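Long-range contacts in possible thiamine biosynthesis enzyme (Candida albicans, PDB 2X7Q), which is of unknown function but has the fold of periplasmic binding proteins and may bind a small solute, perhaps connected with thiamine biosynthesis: residues T93-P98 and W200-V205; L273-I278 and R302-V307; K18-P23 and D68-L73; D224-G229 and S266-T271; S27-F32 and Q228-Y233. The protein carries 1 engineered substitution. All blocks are in the same frame, centred on the assembly; numbering follows the deposited sequence.

Interaction 1 (T93-P98 and W200-V205)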
# COMPACT_ATOMS: atom_id res chain seq x y z
N THR A 93 -0.37 -9.87 6.67
CA THR A 93 -0.69 -8.45 6.78
C THR A 93 0.46 -7.68 7.42
O THR A 93 0.98 -8.08 8.47
CB THR A 93 -1.96 -8.23 7.61
OG1 THR A 93 -3.05 -8.94 7.02
CG2 THR A 93 -2.30 -6.74 7.67
N TYR A 94 0.85 -6.58 6.80
CA TYR A 94 1.93 -5.74 7.31
C TYR A 94 1.38 -4.60 8.17
O TYR A 94 1.91 -4.31 9.24
CB TYR A 94 2.76 -5.18 6.15
CG TYR A 94 3.88 -4.26 6.57
CD1 TYR A 94 4.98 -4.75 7.27
CD2 TYR A 94 3.85 -2.91 6.27
CE1 TYR A 94 6.01 -3.92 7.66
CE2 TYR A 94 4.88 -2.07 6.66
CZ TYR A 94 5.95 -2.58 7.35
OH TYR A 94 6.98 -1.75 7.73
N VAL A 95 0.32 -3.97 7.68
CA VAL A 95 -0.35 -2.92 8.43
C VAL A 95 -1.82 -3.26 8.65
O VAL A 95 -2.56 -3.51 7.69
CB VAL A 95 -0.25 -1.56 7.72
CG1 VAL A 95 -1.08 -0.52 8.45
CG2 VAL A 95 1.21 -1.12 7.65
N LYS A 96 -2.24 -3.26 9.91
CA LYS A 96 -3.60 -3.65 10.27
C LYS A 96 -4.59 -2.49 10.10
O LYS A 96 -5.71 -2.69 9.64
CB LYS A 96 -3.63 -4.16 11.71
CG LYS A 96 -4.99 -4.69 12.15
CD LYS A 96 -4.89 -5.32 13.52
CE LYS A 96 -3.87 -6.44 13.54
NZ LYS A 96 -3.75 -7.05 14.89
N SER A 97 -4.16 -1.29 10.48
CA SER A 97 -5.02 -0.11 10.39
C SER A 97 -5.30 0.27 8.94
O SER A 97 -4.49 0.01 8.05
CB SER A 97 -4.39 1.06 11.14
OG SER A 97 -3.05 1.26 10.73
N PRO A 98 -6.46 0.90 8.69
CA PRO A 98 -6.86 1.30 7.34
C PRO A 98 -6.10 2.52 6.84
O PRO A 98 -5.65 3.33 7.66
CB PRO A 98 -8.34 1.66 7.51
CG PRO A 98 -8.45 2.10 8.92
CD PRO A 98 -7.48 1.24 9.70
N TRP A 200 -10.48 -1.86 4.43
CA TRP A 200 -9.62 -3.01 4.70
C TRP A 200 -8.28 -2.60 5.30
O TRP A 200 -7.92 -1.42 5.28
CB TRP A 200 -9.38 -3.79 3.41
CG TRP A 200 -8.92 -2.91 2.29
CD1 TRP A 200 -7.65 -2.46 2.06
CD2 TRP A 200 -9.73 -2.36 1.24
NE1 TRP A 200 -7.62 -1.67 0.94
CE2 TRP A 200 -8.88 -1.59 0.41
CE3 TRP A 200 -11.09 -2.44 0.91
CZ2 TRP A 200 -9.35 -0.92 -0.71
CZ3 TRP A 200 -11.55 -1.77 -0.21
CH2 TRP A 200 -10.68 -1.02 -1.01
N SER A 201 -7.55 -3.57 5.83
CA SER A 201 -6.18 -3.34 6.27
C SER A 201 -5.36 -2.88 5.07
O SER A 201 -5.53 -3.38 3.97
CB SER A 201 -5.58 -4.62 6.87
OG SER A 201 -6.27 -5.00 8.04
N SER A 202 -4.47 -1.91 5.29
CA SER A 202 -3.84 -1.19 4.18
C SER A 202 -2.64 -1.87 3.52
O SER A 202 -2.44 -1.73 2.32
CB SER A 202 -3.47 0.23 4.62
OG SER A 202 -2.66 0.21 5.78
N TRP A 203 -1.85 -2.60 4.30
CA TRP A 203 -0.61 -3.17 3.78
C TRP A 203 -0.48 -4.68 3.99
O TRP A 203 -0.90 -5.21 5.02
CB TRP A 203 0.59 -2.45 4.38
CG TRP A 203 0.68 -1.01 3.98
CD1 TRP A 203 -0.05 0.03 4.47
CD2 TRP A 203 1.56 -0.44 2.99
NE1 TRP A 203 0.31 1.20 3.86
CE2 TRP A 203 1.29 0.94 2.95
CE3 TRP A 203 2.54 -0.97 2.15
CZ2 TRP A 203 1.98 1.80 2.08
CZ3 TRP A 203 3.21 -0.12 1.30
CH2 TRP A 203 2.93 1.25 1.27
N VAL A 204 0.10 -5.36 3.00
CA VAL A 204 0.31 -6.80 3.07
C VAL A 204 1.68 -7.17 2.53
O VAL A 204 2.32 -6.38 1.83
CB VAL A 204 -0.76 -7.56 2.27
CG1 VAL A 204 -2.14 -7.34 2.85
CG2 VAL A 204 -0.71 -7.15 0.80
N VAL A 205 2.14 -8.37 2.86
CA VAL A 205 3.40 -8.88 2.35
C VAL A 205 3.12 -9.89 1.24
O VAL A 205 2.46 -10.90 1.46
CB VAL A 205 4.24 -9.56 3.45
CG1 VAL A 205 5.52 -10.13 2.87
CG2 VAL A 205 4.54 -8.57 4.56
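Thr-93 lies antiparallel to Val-204 as a non-hydrogen-bonded pair and Val-95 to Trp-203 as a hydrogen-bonded one, and the slip of one residue between them is a beta bulge at Tyr-94. The carbonyl O of Trp-203 takes up the slack: Tyr-94 N (2.8 Å) and Val-95 N (3.2 Å) both donate to it, from the same face of its plane. Beyond the bulge, serine hydroxyls replace strand pairing. Ser-201 OG donates to Lys-96 O at 2.9 Å. Ser-202 OG stands between its own backbone N and carbonyl carbon (chi1 54°) and donates to Ser-97 O, 2.9 Å away, nearly along the C=O axis. The apolar part is carried by Val-95, which lies alongside Trp-203 pointing the same way, CB to CB 3.6 Å, its CG2 also meeting indole CD1. Trp-203 CB in turn sits at the edge of the Tyr-94 ring, in its plane, 3.8 Å from CD2. The phenol OH of Tyr-94 is bonded to Phe-26 O. The chain leaves strand 88-95, the outermost neighbour of strand 203-208, for the second five-stranded sheet and returns from it into 203-208, two crossings between lobes characteristic of the periplasmic binding protein fold.

Interaction 2 (L273-I278 and R302-V307)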
# COMPACT_ATOMS: atom_id res chain seq x y z
N LEU A 273 -3.42 -14.23 8.49
CA LEU A 273 -4.04 -12.94 8.22
C LEU A 273 -5.55 -13.01 8.41
O LEU A 273 -6.15 -14.08 8.29
CB LEU A 273 -3.70 -12.46 6.81
CG LEU A 273 -4.09 -13.35 5.62
CD1 LEU A 273 -5.56 -13.18 5.27
CD2 LEU A 273 -3.22 -13.02 4.42
N ASP A 274 -6.15 -11.86 8.71
CA ASP A 274 -7.60 -11.79 8.91
C ASP A 274 -8.32 -11.85 7.56
O ASP A 274 -8.34 -10.87 6.82
CB ASP A 274 -7.97 -10.52 9.67
CG ASP A 274 -9.43 -10.51 10.08
OD1 ASP A 274 -10.17 -11.45 9.72
OD2 ASP A 274 -9.84 -9.55 10.77
N TRP A 275 -8.90 -13.00 7.26
CA TRP A 275 -9.56 -13.23 5.98
C TRP A 275 -10.67 -12.22 5.71
O TRP A 275 -10.84 -11.76 4.58
CB TRP A 275 -10.12 -14.65 5.93
CG TRP A 275 -10.58 -15.07 4.57
CD1 TRP A 275 -11.86 -15.07 4.10
CD2 TRP A 275 -9.76 -15.55 3.49
NE1 TRP A 275 -11.89 -15.52 2.80
CE2 TRP A 275 -10.61 -15.82 2.41
CE3 TRP A 275 -8.39 -15.77 3.36
CZ2 TRP A 275 -10.13 -16.30 1.19
CZ3 TRP A 275 -7.92 -16.25 2.15
CH2 TRP A 275 -8.79 -16.51 1.08
N ASP A 276 -11.43 -11.87 6.75
CA ASP A 276 -12.56 -10.96 6.60
C ASP A 276 -12.16 -9.58 6.11
O ASP A 276 -12.84 -8.99 5.27
CB ASP A 276 -13.32 -10.84 7.93
CG ASP A 276 -14.46 -9.84 7.86
OD1 ASP A 276 -15.40 -10.05 7.06
OD2 ASP A 276 -14.42 -8.83 8.60
N THR A 277 -11.05 -9.06 6.62
CA THR A 277 -10.62 -7.70 6.30
C THR A 277 -9.72 -7.62 5.07
O THR A 277 -9.80 -6.66 4.30
CB THR A 277 -9.90 -7.03 7.50
OG1 THR A 277 -9.60 -5.67 7.18
CG2 THR A 277 -8.61 -7.77 7.83
N ILE A 278 -8.88 -8.63 4.88
CA ILE A 278 -7.95 -8.65 3.75
C ILE A 278 -8.62 -9.10 2.45
O ILE A 278 -8.34 -8.56 1.38
CB ILE A 278 -6.73 -9.55 4.03
CG1 ILE A 278 -5.88 -8.97 5.17
CG2 ILE A 278 -5.89 -9.72 2.78
CD1 ILE A 278 -5.27 -7.62 4.85
N ARG A 302 -10.04 -17.76 -6.98
CA ARG A 302 -8.70 -17.26 -7.27
C ARG A 302 -7.98 -16.80 -6.01
O ARG A 302 -6.77 -16.97 -5.87
CB ARG A 302 -8.76 -16.13 -8.30
CG ARG A 302 -9.17 -16.60 -9.69
CD ARG A 302 -9.30 -15.44 -10.66
NE ARG A 302 -9.57 -15.89 -12.02
CZ ARG A 302 -9.81 -15.07 -13.04
NH1 ARG A 302 -9.81 -13.76 -12.85
NH2 ARG A 302 -10.05 -15.57 -14.24
N LEU A 303 -8.73 -16.21 -5.08
CA LEU A 303 -8.17 -15.72 -3.83
C LEU A 303 -7.93 -16.86 -2.84
O LEU A 303 -6.98 -16.84 -2.07
CB LEU A 303 -9.09 -14.66 -3.21
CG LEU A 303 -9.25 -13.36 -4.00
CD1 LEU A 303 -10.21 -12.43 -3.30
CD2 LEU A 303 -7.89 -12.70 -4.20
N ASN A 304 -8.81 -17.86 -2.86
CA ASN A 304 -8.68 -19.02 -1.99
C ASN A 304 -7.42 -19.84 -2.26
O ASN A 304 -7.00 -20.63 -1.42
CB ASN A 304 -9.92 -19.92 -2.09
CG ASN A 304 -11.05 -19.46 -1.19
OD1 ASN A 304 -10.82 -18.94 -0.10
ND2 ASN A 304 -12.29 -19.67 -1.64
N SER A 305 -6.82 -19.64 -3.43
CA SER A 305 -5.64 -20.39 -3.82
C SER A 305 -4.35 -19.60 -3.64
O SER A 305 -3.27 -20.18 -3.51
CB SER A 305 -5.76 -20.86 -5.28
OG SER A 305 -6.88 -21.70 -5.47
N ASN A 306 -4.46 -18.27 -3.62
CA ASN A 306 -3.29 -17.41 -3.56
C ASN A 306 -3.23 -16.51 -2.33
O ASN A 306 -2.31 -15.70 -2.20
CB ASN A 306 -3.18 -16.56 -4.83
CG ASN A 306 -2.85 -17.38 -6.06
OD1 ASN A 306 -1.94 -17.05 -6.82
ND2 ASN A 306 -3.59 -18.46 -6.27
N VAL A 307 -4.19 -16.66 -1.42
CA VAL A 307 -4.17 -15.91 -0.17
C VAL A 307 -4.03 -16.86 1.02
O VAL A 307 -4.90 -17.68 1.28
CB VAL A 307 -5.43 -15.04 0.01
CG1 VAL A 307 -5.33 -14.23 1.29
CG2 VAL A 307 -5.63 -14.13 -1.19
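Trp-275 reaches across to the 302-307 segment with the six-membered half of its indole, its CG anti to the backbone N (chi1 -169°). Three groups gather round the far end of that ring. Val-307 approaches obliquely, CG1 lying 3.4 Å from CZ3, while its own carbonyl O is at the ring edge, in plane. Asn-304 crosses the tryptophan at about a right angle, yet its amide plane is turned only 9° from the indole plane; OD1 comes to 3.0 Å from CZ2. Leu-303 O completes the group, again at the edge near the ring plane, 3.6 Å from CH2. Two backbone oxygens thus lie at the ring edge, where they may be drawn to its C-H groups. The contact joins the first turn of helix 275-289 to the C-terminal end of helix 296-306, two helices that cover edge strand 88-95 in one lobe of the binding-protein fold. Asp-274 is the N-cap of the first of them, its OD1 accepting from Asp-276 N at 3.3 Å from above the carboxylate plane. Leu-273, buried, crosses Val-307 at about a right angle, CD2 4.0 Å from CG1. Lys-309 adds a cation-pi contact to Trp-275.

Interaction 3 (K18-P23 and D68-L73)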
# COMPACT_ATOMS: atom_id res chain seq x y z
N LYS A 18 15.65 -10.44 -2.25
CA LYS A 18 15.46 -9.08 -2.73
C LYS A 18 14.06 -8.59 -2.37
O LYS A 18 13.06 -9.09 -2.89
CB LYS A 18 15.67 -9.01 -4.25
CG LYS A 18 17.05 -9.45 -4.70
CD LYS A 18 17.26 -9.21 -6.19
CE LYS A 18 17.23 -7.74 -6.53
NZ LYS A 18 17.42 -7.49 -7.99
N VAL A 19 13.99 -7.61 -1.48
CA VAL A 19 12.71 -7.11 -0.99
C VAL A 19 12.40 -5.71 -1.52
O VAL A 19 13.13 -4.76 -1.25
CB VAL A 19 12.67 -7.09 0.55
CG1 VAL A 19 11.34 -6.55 1.05
CG2 VAL A 19 12.92 -8.49 1.11
N ALA A 20 11.30 -5.60 -2.26
CA ALA A 20 10.86 -4.31 -2.79
C ALA A 20 9.93 -3.61 -1.81
O ALA A 20 8.97 -4.21 -1.34
CB ALA A 20 10.18 -4.49 -4.13
N TYR A 21 10.22 -2.35 -1.51
CA TYR A 21 9.41 -1.58 -0.57
C TYR A 21 9.16 -0.17 -1.08
O TYR A 21 9.83 0.30 -2.01
CB TYR A 21 10.11 -1.51 0.79
CG TYR A 21 11.27 -0.55 0.83
CD1 TYR A 21 11.12 0.74 1.33
CD2 TYR A 21 12.52 -0.92 0.36
CE1 TYR A 21 12.18 1.63 1.37
CE2 TYR A 21 13.59 -0.04 0.39
CZ TYR A 21 13.41 1.23 0.90
OH TYR A 21 14.48 2.10 0.92
N ILE A 22 8.21 0.52 -0.47
CA ILE A 22 7.91 1.90 -0.81
C ILE A 22 8.40 2.83 0.29
O ILE A 22 8.00 2.70 1.44
CB ILE A 22 6.41 2.12 -1.04
CG1 ILE A 22 5.88 1.12 -2.08
CG2 ILE A 22 6.14 3.55 -1.47
CD1 ILE A 22 4.39 1.19 -2.29
N PRO A 23 9.29 3.78 -0.06
CA PRO A 23 9.91 4.69 0.91
C PRO A 23 8.91 5.68 1.51
O PRO A 23 8.87 6.84 1.11
CB PRO A 23 10.95 5.44 0.07
CG PRO A 23 10.43 5.38 -1.32
CD PRO A 23 9.74 4.05 -1.44
N ASP A 68 11.97 -10.84 -4.72
CA ASP A 68 11.32 -12.01 -4.15
C ASP A 68 10.09 -11.63 -3.33
O ASP A 68 9.10 -12.36 -3.32
CB ASP A 68 12.31 -12.78 -3.28
CG ASP A 68 13.55 -13.22 -4.04
OD1 ASP A 68 13.41 -14.03 -4.97
OD2 ASP A 68 14.66 -12.76 -3.70
N ILE A 69 10.16 -10.49 -2.66
CA ILE A 69 9.07 -10.04 -1.80
C ILE A 69 8.73 -8.57 -2.06
O ILE A 69 9.60 -7.77 -2.39
CB ILE A 69 9.43 -10.22 -0.30
CG1 ILE A 69 9.74 -11.69 -0.00
CG2 ILE A 69 8.30 -9.72 0.59
CD1 ILE A 69 10.03 -11.97 1.46
N ALA A 70 7.45 -8.24 -1.91
CA ALA A 70 6.99 -6.86 -2.09
C ALA A 70 6.05 -6.45 -0.96
O ALA A 70 5.13 -7.19 -0.61
CB ALA A 70 6.32 -6.69 -3.44
N ILE A 71 6.29 -5.27 -0.39
CA ILE A 71 5.42 -4.73 0.66
C ILE A 71 4.60 -3.57 0.08
O ILE A 71 5.11 -2.45 -0.03
CB ILE A 71 6.23 -4.21 1.86
CG1 ILE A 71 7.33 -5.20 2.25
CG2 ILE A 71 5.32 -3.90 3.04
CD1 ILE A 71 6.89 -6.21 3.29
N GLY A 72 3.35 -3.84 -0.27
CA GLY A 72 2.52 -2.83 -0.91
C GLY A 72 1.09 -2.79 -0.41
O GLY A 72 0.72 -3.48 0.53
N LEU A 73 0.27 -1.96 -1.06
CA LEU A 73 -1.13 -1.80 -0.67
C LEU A 73 -1.94 -3.07 -0.91
O LEU A 73 -1.72 -3.78 -1.90
CB LEU A 73 -1.76 -0.61 -1.39
CG LEU A 73 -1.10 0.75 -1.15
CD1 LEU A 73 -1.77 1.84 -1.98
CD2 LEU A 73 -1.14 1.11 0.33
O HOH W 1 6.84 -1.07 1.62
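Lys-18 and Asp-68 open a run of parallel backbone bonds between strands 18-21 and 69-73, whose axes approach to 4.6 Å at 15°. Lys-18 O accepts from both Asp-68 N (2.8 Å) and Ile-69 N; Ala-20 N donates to Ile-69 O at 2.8 Å, and Ile-71 N to Ala-20 O at 3.0 Å. One side chain joins this ladder: Asp-68 OD2 accepts from Lys-18 N through its anti lone pair, 2.9 Å and nearly straight at 169°. That carboxylate is also held by Lys-215 and Ser-211. Where the strands part, a water bridges them, accepting from Ile-22 N and donating to Ile-71 O. Apolar contacts are light: Val-19 and Ile-69 lie side by side, CG2 to CB 4.1 Å, and on the other face the methyls of Ala-20 and Ala-70 touch Leu-58. Strands 46-50, 17-21 and 69-73 form the parallel part of a mixed sheet, with helix 55-63 in the crossover from 46-50 to 69-73, the core of one lobe of the periplasmic binding protein fold.

Interaction 4 (D224-G229 and S266-T271)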
# COMPACT_ATOMS: atom_id res chain seq x y z
N ASP A 224 9.52 -13.04 10.40
CA ASP A 224 9.84 -13.03 11.83
C ASP A 224 10.70 -11.83 12.18
O ASP A 224 10.54 -11.22 13.23
CB ASP A 224 10.54 -14.33 12.23
CG ASP A 224 9.62 -15.53 12.18
OD1 ASP A 224 8.39 -15.34 12.10
OD2 ASP A 224 10.12 -16.67 12.24
N ALA A 225 11.63 -11.48 11.29
CA ALA A 225 12.49 -10.32 11.50
C ALA A 225 11.67 -9.04 11.46
O ALA A 225 11.91 -8.12 12.23
CB ALA A 225 13.59 -10.29 10.45
N VAL A 226 10.70 -8.99 10.55
CA VAL A 226 9.80 -7.85 10.45
C VAL A 226 8.96 -7.73 11.71
O VAL A 226 8.67 -6.63 12.17
CB VAL A 226 8.87 -7.97 9.22
CG1 VAL A 226 7.83 -6.87 9.23
CG2 VAL A 226 9.68 -7.94 7.94
N ASN A 227 8.58 -8.87 12.29
CA ASN A 227 7.81 -8.88 13.53
C ASN A 227 8.58 -8.20 14.66
O ASN A 227 8.00 -7.47 15.45
CB ASN A 227 7.47 -10.32 13.93
CG ASN A 227 6.57 -10.39 15.15
OD1 ASN A 227 6.92 -9.92 16.23
ND2 ASN A 227 5.39 -10.97 14.97
N GLN A 228 9.88 -8.45 14.72
CA GLN A 228 10.74 -7.82 15.72
C GLN A 228 10.94 -6.35 15.39
O GLN A 228 11.02 -5.51 16.28
CB GLN A 228 12.09 -8.54 15.79
CG GLN A 228 12.03 -9.91 16.45
CD GLN A 228 13.40 -10.53 16.61
OE1 GLN A 228 14.25 -10.43 15.72
NE2 GLN A 228 13.63 -11.19 17.74
N GLY A 229 11.02 -6.04 14.10
CA GLY A 229 11.16 -4.66 13.65
C GLY A 229 9.94 -3.84 14.02
O GLY A 229 10.05 -2.65 14.33
N SER A 266 1.63 -6.60 14.77
CA SER A 266 2.59 -7.14 15.72
C SER A 266 2.51 -8.66 15.78
O SER A 266 3.39 -9.32 16.33
CB SER A 266 2.36 -6.55 17.11
OG SER A 266 1.10 -6.95 17.63
N ARG A 267 1.45 -9.21 15.21
CA ARG A 267 1.23 -10.65 15.23
C ARG A 267 1.65 -11.29 13.91
O ARG A 267 1.43 -12.48 13.69
CB ARG A 267 -0.24 -10.97 15.52
CG ARG A 267 -0.80 -10.25 16.73
CD ARG A 267 0.02 -10.54 17.98
NE ARG A 267 0.10 -11.97 18.26
CZ ARG A 267 1.21 -12.61 18.61
NH1 ARG A 267 2.35 -11.93 18.73
NH2 ARG A 267 1.19 -13.91 18.84
N ILE A 268 2.25 -10.49 13.03
CA ILE A 268 2.65 -10.97 11.71
C ILE A 268 3.56 -12.20 11.81
O ILE A 268 4.61 -12.16 12.46
CB ILE A 268 3.33 -9.86 10.87
CG1 ILE A 268 3.59 -10.35 9.44
CG2 ILE A 268 4.61 -9.38 11.54
CD1 ILE A 268 4.23 -9.30 8.55
N GLY A 269 3.14 -13.30 11.20
CA GLY A 269 3.90 -14.53 11.22
C GLY A 269 3.50 -15.45 12.36
O GLY A 269 3.78 -16.65 12.33
N LYS A 270 2.84 -14.89 13.37
CA LYS A 270 2.41 -15.66 14.53
C LYS A 270 1.00 -16.21 14.33
O LYS A 270 0.65 -17.26 14.87
CB LYS A 270 2.47 -14.81 15.80
CG LYS A 270 3.84 -14.21 16.09
CD LYS A 270 4.93 -15.28 16.05
CE LYS A 270 6.29 -14.70 16.42
NZ LYS A 270 7.41 -15.58 15.97
N THR A 271 0.20 -15.49 13.56
CA THR A 271 -1.18 -15.89 13.29
C THR A 271 -1.56 -15.55 11.85
O THR A 271 -1.10 -14.55 11.31
CB THR A 271 -2.16 -15.21 14.26
OG1 THR A 271 -3.47 -15.76 14.08
CG2 THR A 271 -2.20 -13.71 14.02
O HOH W 2 6.79 -13.55 13.52
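Asn-227, on helix 216-235, faces a segment with no regular secondary structure, and the backbones come nearest where its CA lies 5.9 Å from the CA of Ile-268. Within 266-271 the chain turns tightly, Lys-270 N and Thr-271 N both donating to Arg-267 O. The Asn-227 side chain, its CG anti to the backbone N (chi1 -175°), bridges helix and loop. ND2 donates to Ile-268 O at 2.9 Å in an almost straight bond (175°), the acceptor lying in the amide plane, and makes a weak, strongly bent bond to Ser-266 O at the same distance. One amide nitrogen thus holds Ile-268 O firmly and Ser-266 O weakly. This loop links helix 252-259 to helix 275-289, and the contact fastens it against the long helix on one side of the lobe that carries strand 88-95; Gly-269 N is bonded to Asp-92 of that strand. A water donates to both Asp-224 OD1 and Ile-268 O, each 2.8 Å away, tying the helix to the loop a turn earlier. Lys-270 NZ lies 4.0 Å from Asp-224 OD1, a long salt bridge in which the two side chains cross at about a right angle; Asp-224 OD2 has a second partner in Lys-220. Ile-268 CG2 rests 3.8 Å from Asn-227 CB, while Ile-268 CD1 is next to Val-226 CG1.

Interaction 5 (S27-F32 and Q228-Y233)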
# COMPACT_ATOMS: atom_id res chain seq x y z
N SER A 27 7.22 2.23 6.04
CA SER A 27 8.38 1.36 5.90
C SER A 27 9.31 1.46 7.11
O SER A 27 10.36 0.81 7.15
CB SER A 27 9.15 1.71 4.63
OG SER A 27 9.77 2.98 4.73
N THR A 28 8.92 2.26 8.09
CA THR A 28 9.74 2.48 9.28
C THR A 28 10.20 1.19 9.96
O THR A 28 11.39 1.01 10.20
CB THR A 28 9.03 3.40 10.30
OG1 THR A 28 8.93 4.73 9.77
CG2 THR A 28 9.79 3.44 11.60
N PRO A 29 9.26 0.28 10.26
CA PRO A 29 9.62 -0.98 10.92
C PRO A 29 10.68 -1.76 10.14
O PRO A 29 11.54 -2.39 10.75
CB PRO A 29 8.30 -1.76 10.95
CG PRO A 29 7.25 -0.71 10.94
CD PRO A 29 7.80 0.39 10.07
N LEU A 30 10.60 -1.72 8.82
CA LEU A 30 11.58 -2.40 7.98
C LEU A 30 12.98 -1.85 8.23
O LEU A 30 13.95 -2.61 8.29
CB LEU A 30 11.22 -2.24 6.50
CG LEU A 30 9.89 -2.85 6.04
CD1 LEU A 30 9.66 -2.58 4.56
CD2 LEU A 30 9.87 -4.34 6.32
N PHE A 31 13.09 -0.53 8.38
CA PHE A 31 14.37 0.11 8.61
C PHE A 31 15.01 -0.31 9.93
O PHE A 31 16.17 -0.70 9.97
CB PHE A 31 14.22 1.63 8.56
CG PHE A 31 15.38 2.38 9.16
CD1 PHE A 31 16.57 2.51 8.46
CD2 PHE A 31 15.27 2.94 10.42
CE1 PHE A 31 17.64 3.19 9.02
CE2 PHE A 31 16.34 3.63 10.98
CZ PHE A 31 17.52 3.75 10.28
N PHE A 32 14.24 -0.21 11.01
CA PHE A 32 14.74 -0.54 12.34
C PHE A 32 15.16 -2.00 12.45
O PHE A 32 16.08 -2.34 13.20
CB PHE A 32 13.71 -0.19 13.42
CG PHE A 32 13.60 1.28 13.70
CD1 PHE A 32 12.48 2.00 13.31
CD2 PHE A 32 14.62 1.95 14.36
CE1 PHE A 32 12.38 3.36 13.58
CE2 PHE A 32 14.53 3.30 14.63
CZ PHE A 32 13.41 4.01 14.24
N GLN A 228 9.88 -8.45 14.72
CA GLN A 228 10.74 -7.82 15.72
C GLN A 228 10.94 -6.35 15.39
O GLN A 228 11.02 -5.51 16.28
CB GLN A 228 12.09 -8.54 15.79
CG GLN A 228 12.03 -9.91 16.45
CD GLN A 228 13.40 -10.53 16.61
OE1 GLN A 228 14.25 -10.43 15.72
NE2 GLN A 228 13.63 -11.19 17.74
N GLY A 229 11.02 -6.04 14.10
CA GLY A 229 11.16 -4.66 13.65
C GLY A 229 9.94 -3.84 14.02
O GLY A 229 10.05 -2.65 14.33
N ILE A 230 8.77 -4.48 13.98
CA ILE A 230 7.53 -3.83 14.36
C ILE A 230 7.48 -3.58 15.87
O ILE A 230 7.06 -2.52 16.31
CB ILE A 230 6.31 -4.68 13.95
CG1 ILE A 230 6.17 -4.72 12.43
CG2 ILE A 230 5.04 -4.14 14.59
CD1 ILE A 230 4.99 -5.53 11.94
N GLN A 231 7.91 -4.57 16.65
CA GLN A 231 7.93 -4.44 18.10
C GLN A 231 8.87 -3.31 18.53
O GLN A 231 8.53 -2.52 19.41
CB GLN A 231 8.34 -5.76 18.76
CG GLN A 231 8.37 -5.70 20.28
CD GLN A 231 8.77 -7.02 20.92
OE1 GLN A 231 9.05 -7.99 20.22
NE2 GLN A 231 8.81 -7.04 22.24
N TYR A 232 10.04 -3.25 17.91
CA TYR A 232 11.00 -2.19 18.21
C TYR A 232 10.37 -0.83 17.94
O TYR A 232 10.44 0.07 18.77
CB TYR A 232 12.28 -2.35 17.38
CG TYR A 232 13.37 -1.39 17.77
CD1 TYR A 232 13.43 -0.11 17.21
CD2 TYR A 232 14.35 -1.74 18.69
CE1 TYR A 232 14.43 0.78 17.57
CE2 TYR A 232 15.35 -0.87 19.05
CZ TYR A 232 15.39 0.39 18.49
OH TYR A 232 16.39 1.27 18.85
N TYR A 233 9.76 -0.68 16.77
CA TYR A 233 9.07 0.55 16.41
C TYR A 233 8.06 0.93 17.49
O TYR A 233 8.03 2.07 17.95
CB TYR A 233 8.36 0.39 15.06
CG TYR A 233 7.33 1.46 14.79
CD1 TYR A 233 7.68 2.67 14.21
CD2 TYR A 233 5.99 1.26 15.12
CE1 TYR A 233 6.74 3.65 13.97
CE2 TYR A 233 5.04 2.23 14.88
CZ TYR A 233 5.42 3.43 14.31
OH TYR A 233 4.48 4.39 14.07
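Pro-29 and Gly-229 mark the tight part of the contact, their CA atoms only 4.8 Å apart where helices 28-32 and 228-233 cross at 103°. The absence of a side chain at Gly-229 lets its CA come to 3.7 Å from Pro-29 O; a CB there would clash with that oxygen. The proline ring fits beside the same turn, CB meeting Ile-230 CG1 at 3.9 Å and CG looking toward Tyr-233. Thr-28 crosses Tyr-233 at about a right angle and brings CG2 to 3.4 Å from the ring atom CD1, while its OG1 is bonded to His-25 O. On the more open side, where Tyr-232 is partly exposed, Phe-32 CD2 still comes to 3.4 Å from Tyr-232 CE1, in an oblique aromatic pair with ring planes at 34° and centroids 5.3 Å apart. CG anti to the backbone N (chi1 -173°) swings the Tyr-232 ring out to Phe-32. The phenol OH of Tyr-232 is held by Glu-239. Helix 237-247 packs on Thr-28, Phe-32 and Tyr-233, Phe-264 meets the Tyr-233 ring edge-to-face, and Tyr-94 of strand 88-95 touches Pro-29 and Leu-30.

In the fold
From the N terminus, interaction 3 closes the first loop, pairing strand 17-21 with strand 69-73. Interaction 5 starts inside that loop, at helix 28-35, and ends far along on helix 216-235, so the two cross. Within its long span lies interaction 1, whose own loop holds the strands of the second sheet. Its strand 203-208 is neighbour to strand 69-73, with Val-204 N probably bonded to Gly-72 O. Interaction 4 begins on the helix where interaction 5 ends, and interaction 2 follows in series with a short loop. Interactions 4 and 5 tie helix 216-235 to the loop 266-271 and to helix 28-35, and interaction 2 adds the C-terminal helices, touching interaction 1 through Thr-277 and Ser-201.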